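Side-chain contacts in glutathione S-transferase family protein (PDB 3LXZ), which probably conjugates reduced glutathione to a wide range of hydrophobic electrophiles, as a member of the glutathione S-transferase superfamily: residues L3-F8 with N15-A20; L22-T27 with D68-T73; T32-Q37 with M209-E214; R47-V52 with L60-V65. All coordinates share one frame; numbering follows the deposited sequence.

Overall arrangement
All four contacts involve the thioredoxin-like N-terminal domain, and only contact 3 reaches from it to the C-terminal helical domain. Contacts 1 and 2 share helix 12-23, come one after the other along the chain and have centres about 10 Å apart. Contact 4, also about 10 Å from contact 1 between centres, shares the sheet with it and helix 63-73 with contact 2; it is nested inside the loops that contacts 2 and 3 close. Contacts 2 and 3 lie farthest apart, about 25 Å between centres. Contact 4 holds three glutathione-binding residues, and Val17 of contact 1 lies about 4 Å (side chains) from one, Thr63; contacts 2 and 4 border the second subunit.

Contact 1 of 4, residues L3-F8 with N15-A20; sequences LKLYGF and NMVKLA
Leu5 pushes its branched end against Val17 on the helix that covers its strand. Its CD1 lies 3.7 Å from CG1 of Val17, and the two side chains meet at a slant. The other methyl, CD2, sits 4.1 Å from the same CG1 and also reaches the helix backbone, 4.0 Å from N of Lys18. With CG of Leu5 opposite the backbone N about the first torsion (chi1 -174°), both methyls extend from the strand to the helix. Val17 likewise places CG1 opposite its own N, and this compact branched residue lets the helix lie close to the sheet. An alanine in place of Leu5 is likely to open a gap beneath Val17, since both methyls that touch the helix would be missing. Lys18 contributes mainly its aliphatic part, CB lying 4.2 Å from CD2 of Leu5, whereas its ammonium group forms salt bridges with Asp204 and Glu30. Strand 3-7 and helix 12-23 open a beta-alpha-beta unit that strand 28-32 completes, as in the thioredoxin fold. Val17 also packs on Ile66 and Ile70 of helix 63-73, while Leu5 touches Pro51, so this buried pair joins strand 3-7, an inner strand of the sheet, to helix 12-23.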
loop_
_atom_site.group_PDB
_atom_site.type_symbol
_atom_site.label_atom_id
_atom_site.label_comp_id
_atom_site.label_asym_id
_atom_site.label_seq_id
_atom_site.Cartn_x
_atom_site.Cartn_y
_atom_site.Cartn_z
ATOM N N LEU A 3 10.659 3.472 -22.564
ATOM C CA LEU A 3 10.561 3.209 -21.115
ATOM C C LEU A 3 11.838 2.592 -20.573
ATOM O O LEU A 3 12.439 1.701 -21.211
ATOM C CB LEU A 3 9.399 2.264 -20.791
ATOM C CG LEU A 3 7.978 2.708 -21.110
ATOM C CD1 LEU A 3 7.053 1.558 -20.750
ATOM C CD2 LEU A 3 7.597 3.969 -20.361
ATOM N N LYS A 4 12.254 3.040 -19.394
ATOM C CA LYS A 4 13.410 2.464 -18.734
ATOM C C LYS A 4 12.951 1.983 -17.361
ATOM O O LYS A 4 12.250 2.703 -16.661
ATOM C CB LYS A 4 14.512 3.494 -18.545
ATOM C CG LYS A 4 15.083 4.170 -19.807
ATOM C CD LYS A 4 16.313 5.021 -19.381
ATOM C CE LYS A 4 17.180 5.509 -20.540
ATOM N NZ LYS A 4 16.402 5.944 -21.732
ATOM N N LEU A 5 13.357 0.782 -16.979
ATOM C CA LEU A 5 13.034 0.257 -15.656
ATOM C C LEU A 5 14.293 0.221 -14.794
ATOM O O LEU A 5 15.213 -0.559 -15.071
ATOM C CB LEU A 5 12.453 -1.152 -15.773
ATOM C CG LEU A 5 11.938 -1.763 -14.468
ATOM C CD1 LEU A 5 10.763 -0.930 -13.870
ATOM C CD2 LEU A 5 11.490 -3.178 -14.781
ATOM N N TYR A 6 14.330 1.049 -13.746
ATOM C CA TYR A 6 15.450 1.074 -12.833
ATOM C C TYR A 6 15.206 0.060 -11.736
ATOM O O TYR A 6 14.169 0.110 -11.062
ATOM C CB TYR A 6 15.595 2.448 -12.140
ATOM C CG TYR A 6 16.141 3.552 -13.024
ATOM C CD1 TYR A 6 15.521 3.866 -14.228
ATOM C CD2 TYR A 6 17.257 4.297 -12.637
ATOM C CE1 TYR A 6 16.011 4.882 -15.035
ATOM C CE2 TYR A 6 17.748 5.319 -13.445
ATOM C CZ TYR A 6 17.111 5.601 -14.633
ATOM O OH TYR A 6 17.565 6.625 -15.442
ATOM N N GLY A 7 16.156 -0.844 -11.543
ATOM C CA GLY A 7 16.096 -1.754 -10.398
ATOM C C GLY A 7 17.172 -2.820 -10.516
ATOM O O GLY A 7 18.254 -2.584 -11.071
ATOM N N PHE A 8 16.906 -3.982 -9.960
ATOM C CA PHE A 8 17.861 -5.056 -10.074
ATOM C C PHE A 8 17.093 -6.355 -10.069
ATOM O O PHE A 8 16.063 -6.454 -9.444
ATOM C CB PHE A 8 18.942 -4.951 -8.988
ATOM C CG PHE A 8 18.427 -5.041 -7.555
ATOM C CD1 PHE A 8 17.857 -3.920 -6.912
ATOM C CD2 PHE A 8 18.533 -6.239 -6.852
ATOM C CE1 PHE A 8 17.397 -4.019 -5.600
ATOM C CE2 PHE A 8 18.089 -6.349 -5.527
ATOM C CZ PHE A 8 17.517 -5.233 -4.904
ATOM N N ASN A 15 10.875 -7.481 -10.420
ATOM C CA ASN A 15 10.483 -8.601 -11.284
ATOM C C ASN A 15 8.998 -8.591 -11.671
ATOM O O ASN A 15 8.616 -8.992 -12.783
ATOM C CB ASN A 15 10.966 -9.943 -10.704
ATOM C CG ASN A 15 12.463 -10.152 -10.913
ATOM O OD1 ASN A 15 13.048 -9.620 -11.867
ATOM N ND2 ASN A 15 13.085 -10.925 -10.031
HETATM N N MSE A 16 8.165 -8.085 -10.766
HETATM C CA MSE A 16 6.741 -7.889 -11.035
HETATM C C MSE A 16 6.511 -6.927 -12.193
HETATM O O MSE A 16 5.747 -7.245 -13.096
HETATM C CB MSE A 16 6.029 -7.399 -9.761
HETATM C CG MSE A 16 5.955 -8.395 -8.582
HETATM SE SE MSE A 16 5.313 -7.314 -7.060
HETATM C CE MSE A 16 6.172 -8.239 -5.525
ATOM N N VAL A 17 7.173 -5.768 -12.190
ATOM C CA VAL A 17 7.040 -4.867 -13.329
ATOM C C VAL A 17 7.616 -5.492 -14.596
ATOM O O VAL A 17 6.989 -5.408 -15.659
ATOM C CB VAL A 17 7.639 -3.506 -13.041
ATOM C CG1 VAL A 17 7.448 -2.578 -14.268
ATOM C CG2 VAL A 17 6.862 -2.904 -11.814
ATOM N N LYS A 18 8.793 -6.099 -14.474
ATOM C CA LYS A 18 9.454 -6.738 -15.612
ATOM C C LYS A 18 8.555 -7.782 -16.276
ATOM O O LYS A 18 8.407 -7.777 -17.529
ATOM C CB LYS A 18 10.785 -7.322 -15.161
ATOM C CG LYS A 18 11.612 -8.046 -16.224
ATOM C CD LYS A 18 13.055 -8.195 -15.696
ATOM C CE LYS A 18 13.967 -8.991 -16.638
ATOM N NZ LYS A 18 15.298 -9.179 -15.981
ATOM N N LEU A 19 7.903 -8.637 -15.470
ATOM C CA LEU A 19 6.976 -9.607 -16.052
ATOM C C LEU A 19 5.818 -8.938 -16.785
ATOM O O LEU A 19 5.409 -9.410 -17.846
ATOM C CB LEU A 19 6.461 -10.592 -15.010
ATOM C CG LEU A 19 5.617 -11.777 -15.496
ATOM C CD1 LEU A 19 6.326 -12.545 -16.634
ATOM C CD2 LEU A 19 5.353 -12.683 -14.298
ATOM N N ALA A 20 5.286 -7.833 -16.222
ATOM C CA ALA A 20 4.140 -7.142 -16.830
ATOM C C ALA A 20 4.563 -6.632 -18.211
ATOM O O ALA A 20 3.830 -6.807 -19.184
ATOM C CB ALA A 20 3.681 -5.954 -15.947
#

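Contact 2 of 4, residues L22-T27 with D68-T73; sequences LEKGLT and DYIEQT
A salt bridge beside a small apolar patch joins the C-terminal end of helix 12-23 to helix 63-73 in the thioredoxin-like domain. Lys24 NZ donates to Glu71 OE1 at 2.8 Å, approaching on the syn side but 29° out of the carboxylate plane. The lysine chain runs extended to CD and then bends at its last two torsions (chi3 95°), which turns the ammonium group to the acid. Glu71 starts away from Lys24, and a bend at chi2 (-42°) brings its carboxylate back. A water that accepts from Lys24 NZ donates to Glu71 O at 2.6 Å, adding a bridge to the helix backbone. NZ also bonds to Lys77 O, and Glu71 OE2 accepts from Leu79 N, so the chain following helix 63-73 helps fix both charged groups. Lysine suits this buried position because its methylenes pack while its ammonium group keeps polar partners: CD lies 3.9 Å from Ile70 CG2. That methyl also meets Leu26 CD1 at 3.9 Å, as the two apolar side chains slide past each other in opposite directions. Between Lys24 and Leu26, Gly25 ends the helix in a Schellman motif with positive phi, which favours glycine. Ile70 continues inward to Val17 and Leu21 of helix 12-23, Glu71 touches Leu154 of helix 154-174, and Tyr69, which packs on Ala88 of the second subunit, also lies on Leu53 of strand 52-55.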
loop_
_atom_site.group_PDB
_atom_site.type_symbol
_atom_site.label_atom_id
_atom_site.label_comp_id
_atom_site.label_asym_id
_atom_site.label_seq_id
_atom_site.Cartn_x
_atom_site.Cartn_y
_atom_site.Cartn_z
ATOM N N LEU A 22 7.033 -7.709 -20.105
ATOM C CA LEU A 22 7.292 -8.858 -21.011
ATOM C C LEU A 22 5.974 -9.497 -21.487
ATOM O O LEU A 22 5.832 -9.838 -22.672
ATOM C CB LEU A 22 8.193 -9.878 -20.305
ATOM C CG LEU A 22 9.685 -9.568 -20.209
ATOM C CD1 LEU A 22 10.337 -10.450 -19.174
ATOM C CD2 LEU A 22 10.402 -9.703 -21.578
ATOM N N GLU A 23 5.002 -9.614 -20.575
ATOM C CA GLU A 23 3.727 -10.238 -20.871
ATOM C C GLU A 23 3.006 -9.397 -21.918
ATOM O O GLU A 23 2.372 -9.919 -22.856
ATOM C CB GLU A 23 2.895 -10.382 -19.587
ATOM C CG GLU A 23 1.598 -11.201 -19.738
ATOM C CD GLU A 23 1.818 -12.682 -20.121
ATOM O OE1 GLU A 23 2.769 -13.315 -19.635
ATOM O OE2 GLU A 23 1.011 -13.212 -20.912
ATOM N N LYS A 24 3.171 -8.082 -21.797
ATOM C CA LYS A 24 2.557 -7.130 -22.697
ATOM C C LYS A 24 3.341 -6.902 -24.018
ATOM O O LYS A 24 2.893 -6.132 -24.864
ATOM C CB LYS A 24 2.321 -5.799 -21.950
ATOM C CG LYS A 24 1.182 -5.861 -20.944
ATOM C CD LYS A 24 1.014 -4.532 -20.174
ATOM C CE LYS A 24 -0.027 -3.661 -20.825
ATOM N NZ LYS A 24 -1.400 -4.188 -20.553
ATOM N N GLY A 25 4.498 -7.557 -24.166
ATOM C CA GLY A 25 5.362 -7.452 -25.365
ATOM C C GLY A 25 5.872 -6.041 -25.571
ATOM O O GLY A 25 6.088 -5.619 -26.704
ATOM N N LEU A 26 6.071 -5.309 -24.469
ATOM C CA LEU A 26 6.550 -3.918 -24.524
ATOM C C LEU A 26 8.070 -3.794 -24.543
ATOM O O LEU A 26 8.787 -4.568 -23.891
ATOM C CB LEU A 26 5.970 -3.107 -23.352
ATOM C CG LEU A 26 4.445 -3.053 -23.312
ATOM C CD1 LEU A 26 3.942 -2.478 -21.981
ATOM C CD2 LEU A 26 3.924 -2.226 -24.494
ATOM N N THR A 27 8.565 -2.805 -25.286
ATOM C CA THR A 27 10.000 -2.510 -25.290
ATOM C C THR A 27 10.370 -1.755 -24.022
ATOM O O THR A 27 9.637 -0.848 -23.611
ATOM C CB THR A 27 10.384 -1.623 -26.494
ATOM O OG1 THR A 27 9.986 -2.275 -27.693
ATOM C CG2 THR A 27 11.896 -1.400 -26.530
ATOM N N ASP A 68 -0.193 0.275 -12.656
ATOM C CA ASP A 68 -1.405 0.977 -13.044
ATOM C C ASP A 68 -1.163 1.951 -14.196
ATOM O O ASP A 68 -1.991 2.012 -15.122
ATOM C CB ASP A 68 -2.002 1.742 -11.861
ATOM C CG ASP A 68 -2.903 0.885 -10.980
ATOM O OD1 ASP A 68 -3.304 -0.252 -11.365
ATOM O OD2 ASP A 68 -3.212 1.382 -9.871
ATOM N N TYR A 69 -0.055 2.694 -14.132
ATOM C CA TYR A 69 0.373 3.574 -15.218
ATOM C C TYR A 69 0.593 2.784 -16.495
ATOM O O TYR A 69 0.117 3.195 -17.534
ATOM C CB TYR A 69 1.655 4.312 -14.849
ATOM C CG TYR A 69 2.132 5.259 -15.926
ATOM C CD1 TYR A 69 1.566 6.513 -16.094
ATOM C CD2 TYR A 69 3.171 4.891 -16.772
ATOM C CE1 TYR A 69 2.034 7.393 -17.094
ATOM C CE2 TYR A 69 3.635 5.752 -17.774
ATOM C CZ TYR A 69 3.056 7.002 -17.916
ATOM O OH TYR A 69 3.525 7.851 -18.891
ATOM N N ILE A 70 1.274 1.639 -16.403
ATOM C CA ILE A 70 1.495 0.806 -17.589
ATOM C C ILE A 70 0.184 0.343 -18.240
ATOM O O ILE A 70 0.030 0.444 -19.471
ATOM C CB ILE A 70 2.458 -0.353 -17.297
ATOM C CG1 ILE A 70 3.861 0.169 -17.042
ATOM C CG2 ILE A 70 2.557 -1.327 -18.488
ATOM C CD1 ILE A 70 4.814 -0.908 -16.482
ATOM N N GLU A 71 -0.761 -0.158 -17.438
ATOM C CA GLU A 71 -2.078 -0.562 -17.958
ATOM C C GLU A 71 -2.802 0.528 -18.771
ATOM O O GLU A 71 -3.324 0.284 -19.860
ATOM C CB GLU A 71 -2.999 -1.044 -16.834
ATOM C CG GLU A 71 -2.827 -2.491 -16.427
ATOM C CD GLU A 71 -2.641 -3.450 -17.618
ATOM O OE1 GLU A 71 -1.487 -3.860 -17.796
ATOM O OE2 GLU A 71 -3.615 -3.759 -18.375
ATOM N N GLN A 72 -2.814 1.725 -18.186
ATOM C CA GLN A 72 -3.473 2.893 -18.681
ATOM C C GLN A 72 -2.869 3.412 -19.982
ATOM O O GLN A 72 -3.602 3.837 -20.874
ATOM C CB GLN A 72 -3.290 3.972 -17.619
ATOM C CG GLN A 72 -3.831 5.286 -17.990
ATOM C CD GLN A 72 -5.069 5.526 -17.247
ATOM O OE1 GLN A 72 -5.085 6.306 -16.273
ATOM N NE2 GLN A 72 -6.133 4.795 -17.632
ATOM N N THR A 73 -1.546 3.380 -20.084
ATOM C CA THR A 73 -0.852 4.108 -21.143
ATOM C C THR A 73 -0.308 3.227 -22.261
ATOM O O THR A 73 -0.041 3.718 -23.360
ATOM C CB THR A 73 0.289 4.999 -20.607
ATOM O OG1 THR A 73 1.292 4.204 -19.944
ATOM C CG2 THR A 73 -0.272 6.087 -19.665
HETATM O O HOH W 1 -2.784 -1.608 -21.611
#

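Contact 3 of 4, residues T32-Q37 with M209-E214; sequences TFYGGQ and MPAFME
The interface between the thioredoxin-like N-terminal domain and the helical C-terminal domain, characteristic of glutathione S-transferases, is bridged here by Tyr34 and Phe212. Tyr34 lies in the loop after strand 28-32, and Phe212 projects from helix 198-218. The two side chains cross at a slant: CE1 of Tyr34 comes to the edge of the Phe212 ring, near its plane, at 3.7 Å from CD1. CD1 of Tyr34 follows at 3.9 Å from that same Phe212 CD1, so one ortho and one meta carbon of the tyrosine share a single carbon of the phenylalanine. Phe212 has CG opposite its backbone N (chi1 174°), which sends the ring out from the helix toward the loop.

Phe8 completes an aromatic cluster, stacking on Phe212 and meeting Tyr34 with their planes at about 45°. Phenylalanine fits this buried position as a purely apolar ring, whereas tyrosine suits a partly exposed one, where its ring can pack and its hydroxyl can reach the helix. A serine in place of Tyr34 would probably leave the edge of Phe212 without its partner from the loop and weaken this link between domains. The glutathione-binding residues are close by: the side chain of Tyr34 is about 6 Å from that of Val50, and that of Phe212 about 7 Å from that of Ser11. On the residue preceding Phe212, the small methyl of Ala211 admits the end of the tyrosine, with OH of Tyr34 lying 3.8 Å from CB of Ala211.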
loop_
_atom_site.group_PDB
_atom_site.type_symbol
_atom_site.label_atom_id
_atom_site.label_comp_id
_atom_site.label_asym_id
_atom_site.label_seq_id
_atom_site.Cartn_x
_atom_site.Cartn_y
_atom_site.Cartn_z
ATOM N N THR A 32 20.524 -0.898 -13.990
ATOM C CA THR A 32 20.907 -1.396 -12.659
ATOM C C THR A 32 20.889 -0.232 -11.654
ATOM O O THR A 32 21.548 0.794 -11.874
ATOM C CB THR A 32 22.295 -2.091 -12.685
ATOM O OG1 THR A 32 22.302 -3.073 -13.733
ATOM C CG2 THR A 32 22.608 -2.811 -11.348
ATOM N N PHE A 33 20.157 -0.419 -10.558
ATOM C CA PHE A 33 19.834 0.636 -9.584
ATOM C C PHE A 33 19.343 -0.102 -8.335
ATOM O O PHE A 33 18.418 -0.906 -8.412
ATOM C CB PHE A 33 18.730 1.566 -10.118
ATOM C CG PHE A 33 18.213 2.567 -9.094
ATOM C CD1 PHE A 33 18.946 3.713 -8.745
ATOM C CD2 PHE A 33 16.987 2.367 -8.507
ATOM C CE1 PHE A 33 18.442 4.643 -7.793
ATOM C CE2 PHE A 33 16.485 3.279 -7.564
ATOM C CZ PHE A 33 17.227 4.417 -7.210
ATOM N N TYR A 34 19.988 0.132 -7.198
ATOM C CA TYR A 34 19.652 -0.597 -5.994
ATOM C C TYR A 34 18.884 0.269 -4.973
ATOM O O TYR A 34 18.590 -0.202 -3.864
ATOM C CB TYR A 34 20.924 -1.103 -5.345
ATOM C CG TYR A 34 21.683 -2.124 -6.168
ATOM C CD1 TYR A 34 21.226 -3.452 -6.273
ATOM C CD2 TYR A 34 22.854 -1.757 -6.846
ATOM C CE1 TYR A 34 21.949 -4.409 -7.022
ATOM C CE2 TYR A 34 23.581 -2.692 -7.590
ATOM C CZ TYR A 34 23.125 -4.006 -7.678
ATOM O OH TYR A 34 23.881 -4.926 -8.421
ATOM N N GLY A 35 18.603 1.510 -5.342
ATOM C CA GLY A 35 17.879 2.437 -4.465
ATOM C C GLY A 35 18.660 2.688 -3.207
ATOM O O GLY A 35 19.875 2.928 -3.272
ATOM N N GLY A 36 17.996 2.621 -2.059
ATOM C CA GLY A 36 18.657 2.938 -0.797
ATOM C C GLY A 36 18.661 4.446 -0.528
ATOM O O GLY A 36 18.066 5.264 -1.263
ATOM N N GLN A 37 19.353 4.816 0.540
ATOM C CA GLN A 37 19.248 6.161 1.127
ATOM C C GLN A 37 20.323 7.177 0.718
ATOM O O GLN A 37 20.357 8.299 1.251
ATOM C CB GLN A 37 19.206 6.040 2.664
ATOM C CG GLN A 37 18.138 5.082 3.189
ATOM C CD GLN A 37 16.755 5.461 2.676
ATOM O OE1 GLN A 37 16.390 6.641 2.676
ATOM N NE2 GLN A 37 15.993 4.461 2.210
HETATM N N MSE A 209 22.893 -12.002 -9.235
HETATM C CA MSE A 209 22.992 -12.278 -7.812
HETATM C C MSE A 209 24.386 -11.926 -7.238
HETATM O O MSE A 209 24.474 -11.284 -6.166
HETATM C CB MSE A 209 22.579 -13.735 -7.496
HETATM C CG MSE A 209 22.734 -14.130 -6.012
HETATM SE SE MSE A 209 21.315 -13.268 -4.904
HETATM C CE MSE A 209 19.795 -14.231 -5.724
ATOM N N PRO A 210 25.482 -12.309 -7.943
ATOM C CA PRO A 210 26.779 -12.050 -7.302
ATOM C C PRO A 210 27.037 -10.546 -7.100
ATOM O O PRO A 210 27.588 -10.123 -6.062
ATOM C CB PRO A 210 27.775 -12.676 -8.284
ATOM C CG PRO A 210 26.996 -13.771 -8.975
ATOM C CD PRO A 210 25.619 -13.174 -9.128
ATOM N N ALA A 211 26.642 -9.719 -8.069
ATOM C CA ALA A 211 26.860 -8.270 -7.899
ATOM C C ALA A 211 26.008 -7.710 -6.779
ATOM O O ALA A 211 26.479 -6.881 -5.987
ATOM C CB ALA A 211 26.561 -7.528 -9.183
ATOM N N PHE A 212 24.755 -8.142 -6.726
ATOM C CA PHE A 212 23.880 -7.732 -5.630
ATOM C C PHE A 212 24.515 -8.086 -4.274
ATOM O O PHE A 212 24.659 -7.226 -3.395
ATOM C CB PHE A 212 22.487 -8.343 -5.793
ATOM C CG PHE A 212 21.594 -8.075 -4.631
ATOM C CD1 PHE A 212 21.232 -6.765 -4.311
ATOM C CD2 PHE A 212 21.145 -9.118 -3.833
ATOM C CE1 PHE A 212 20.397 -6.498 -3.226
ATOM C CE2 PHE A 212 20.319 -8.858 -2.700
ATOM C CZ PHE A 212 19.951 -7.557 -2.422
HETATM N N MSE A 213 24.965 -9.326 -4.120
HETATM C CA MSE A 213 25.566 -9.723 -2.845
HETATM C C MSE A 213 26.865 -8.967 -2.532
HETATM O O MSE A 213 27.175 -8.700 -1.361
HETATM C CB MSE A 213 25.800 -11.235 -2.804
HETATM C CG MSE A 213 24.542 -12.049 -2.938
HETATM SE SE MSE A 213 23.216 -11.727 -1.515
HETATM C CE MSE A 213 24.377 -12.161 -0.003
ATOM N N GLU A 214 27.626 -8.632 -3.566
ATOM C CA GLU A 214 28.838 -7.837 -3.391
ATOM C C GLU A 214 28.465 -6.422 -2.923
ATOM O O GLU A 214 29.121 -5.868 -2.042
ATOM C CB GLU A 214 29.648 -7.796 -4.692
ATOM C CG GLU A 214 31.052 -7.182 -4.565
ATOM C CD GLU A 214 32.012 -8.039 -3.748
ATOM O OE1 GLU A 214 31.934 -9.288 -3.797
ATOM O OE2 GLU A 214 32.848 -7.462 -3.045
#

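Contact 4 of 4, residues R47-V52 with L60-V65; sequences RGKVPV and LSETSV
Pro51 packs tightly against Thr63, its CD only 3.2 Å from OG1, whereas nearby backbone groups are linked through water. The proline ring crosses the threonine side chain at about a right angle. A cis peptide bond precedes Pro51, as in the cis-proline loop of thioredoxin-like folds. Thr63 suits the place because its hydroxyl bonds to Tyr13 O while resting against the ring. Val52 fills the other close part: its CG1 lies 3.4 Å from Leu60 O, and its CA-H makes a CH-O contact with that oxygen. Having CG1 opposite the backbone N (chi1 -172°) turns this methyl toward the Leu60 carbonyl.

The wetter side is spanned by two waters. One donates to Val50 O and accepts from Thr63 N at 2.9 Å; another donates to Pro51 O and accepts from Glu62 N at 2.8 Å. Lys49 and Glu62 touch loosely there, CG to OE2 at 4.2 Å, and that OE2 is hydrogen-bonded to Tyr100 of the second subunit. Lys49, Val50 and Thr63 all bind glutathione, so this contact forms part of the substrate site. It joins the loop entering strand 52-55 to the end of strand 58-61 and the start of helix 63-73, with helix 12-23 covering Pro51 and Thr63.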
loop_
_atom_site.group_PDB
_atom_site.type_symbol
_atom_site.label_atom_id
_atom_site.label_comp_id
_atom_site.label_asym_id
_atom_site.label_seq_id
_atom_site.Cartn_x
_atom_site.Cartn_y
_atom_site.Cartn_z
ATOM N N ARG A 47 11.678 7.396 -1.559
ATOM C CA ARG A 47 11.861 6.642 -0.308
ATOM C C ARG A 47 12.977 5.592 -0.428
ATOM O O ARG A 47 13.265 4.855 0.526
ATOM C CB ARG A 47 10.522 5.990 0.109
ATOM C CG ARG A 47 10.531 5.233 1.442
ATOM C CD ARG A 47 10.755 6.159 2.639
ATOM N NE ARG A 47 10.752 5.400 3.893
ATOM C CZ ARG A 47 11.826 4.821 4.417
ATOM N NH1 ARG A 47 12.991 4.953 3.817
ATOM N NH2 ARG A 47 11.733 4.127 5.554
ATOM N N GLY A 48 13.613 5.537 -1.594
ATOM C CA GLY A 48 14.766 4.655 -1.789
ATOM C C GLY A 48 14.337 3.254 -2.204
ATOM O O GLY A 48 15.121 2.311 -2.133
ATOM N N LYS A 49 13.083 3.118 -2.619
ATOM C CA LYS A 49 12.548 1.810 -3.007
ATOM C C LYS A 49 12.857 1.500 -4.451
ATOM O O LYS A 49 13.113 2.364 -5.244
ATOM C CB LYS A 49 11.010 1.753 -2.846
ATOM C CG LYS A 49 10.489 1.904 -1.386
ATOM C CD LYS A 49 11.197 0.991 -0.395
ATOM C CE LYS A 49 10.827 1.414 0.999
ATOM N NZ LYS A 49 11.377 0.568 2.099
ATOM N N VAL A 50 12.797 0.222 -4.773
ATOM C CA VAL A 50 12.934 -0.249 -6.130
ATOM C C VAL A 50 11.628 -0.959 -6.457
ATOM O O VAL A 50 11.051 -1.610 -5.560
ATOM C CB VAL A 50 14.142 -1.214 -6.149
ATOM C CG1 VAL A 50 14.059 -2.235 -7.254
ATOM C CG2 VAL A 50 15.443 -0.413 -6.176
ATOM N N PRO A 51 11.151 -0.875 -7.727
ATOM C CA PRO A 51 11.736 -0.257 -8.918
ATOM C C PRO A 51 11.283 1.166 -9.176
ATOM O O PRO A 51 10.386 1.646 -8.509
ATOM C CB PRO A 51 11.198 -1.139 -10.044
ATOM C CG PRO A 51 9.807 -1.489 -9.546
ATOM C CD PRO A 51 9.968 -1.694 -8.074
ATOM N N VAL A 52 11.864 1.801 -10.204
ATOM C CA VAL A 52 11.401 3.103 -10.684
ATOM C C VAL A 52 11.228 3.015 -12.208
ATOM O O VAL A 52 12.103 2.470 -12.886
ATOM C CB VAL A 52 12.389 4.219 -10.304
ATOM C CG1 VAL A 52 11.826 5.605 -10.631
ATOM C CG2 VAL A 52 12.680 4.168 -8.834
ATOM N N LEU A 60 8.414 7.431 -12.021
ATOM C CA LEU A 60 7.367 6.926 -11.108
ATOM C C LEU A 60 7.946 5.781 -10.307
ATOM O O LEU A 60 8.554 4.883 -10.900
ATOM C CB LEU A 60 6.157 6.386 -11.889
ATOM C CG LEU A 60 5.193 7.331 -12.587
ATOM C CD1 LEU A 60 4.250 6.586 -13.508
ATOM C CD2 LEU A 60 4.402 8.164 -11.559
ATOM N N SER A 61 7.787 5.802 -8.977
ATOM C CA SER A 61 8.205 4.715 -8.100
ATOM C C SER A 61 6.972 3.967 -7.586
ATOM O O SER A 61 5.853 4.396 -7.837
ATOM C CB SER A 61 9.038 5.266 -6.919
ATOM O OG SER A 61 8.188 5.952 -6.010
ATOM N N GLU A 62 7.181 2.847 -6.876
ATOM C CA GLU A 62 6.119 1.983 -6.275
ATOM C C GLU A 62 5.507 1.045 -7.319
ATOM O O GLU A 62 4.778 1.501 -8.225
ATOM C CB GLU A 62 4.981 2.770 -5.594
ATOM C CG GLU A 62 5.455 3.700 -4.448
ATOM C CD GLU A 62 5.993 2.955 -3.236
ATOM O OE1 GLU A 62 5.560 1.802 -2.977
ATOM O OE2 GLU A 62 6.841 3.532 -2.511
ATOM N N THR A 63 5.799 -0.253 -7.195
ATOM C CA THR A 63 5.290 -1.238 -8.172
ATOM C C THR A 63 3.795 -1.078 -8.468
ATOM O O THR A 63 3.376 -1.052 -9.646
ATOM C CB THR A 63 5.638 -2.694 -7.727
ATOM O OG1 THR A 63 7.052 -2.894 -7.924
ATOM C CG2 THR A 63 4.869 -3.741 -8.554
ATOM N N SER A 64 2.979 -0.990 -7.419
ATOM C CA SER A 64 1.537 -0.899 -7.639
ATOM C C SER A 64 1.201 0.299 -8.543
ATOM O O SER A 64 0.369 0.181 -9.446
ATOM C CB SER A 64 0.759 -0.837 -6.332
ATOM O OG SER A 64 1.076 0.344 -5.625
ATOM N N VAL A 65 1.850 1.445 -8.284
ATOM C CA VAL A 65 1.620 2.676 -9.069
ATOM C C VAL A 65 2.094 2.516 -10.518
ATOM O O VAL A 65 1.368 2.857 -11.495
ATOM C CB VAL A 65 2.343 3.879 -8.398
ATOM C CG1 VAL A 65 2.363 5.144 -9.331
ATOM C CG2 VAL A 65 1.721 4.176 -7.038
HETATM O O HOH W 2 7.950 -0.798 -5.253
HETATM O O HOH W 3 9.523 1.557 -5.943
#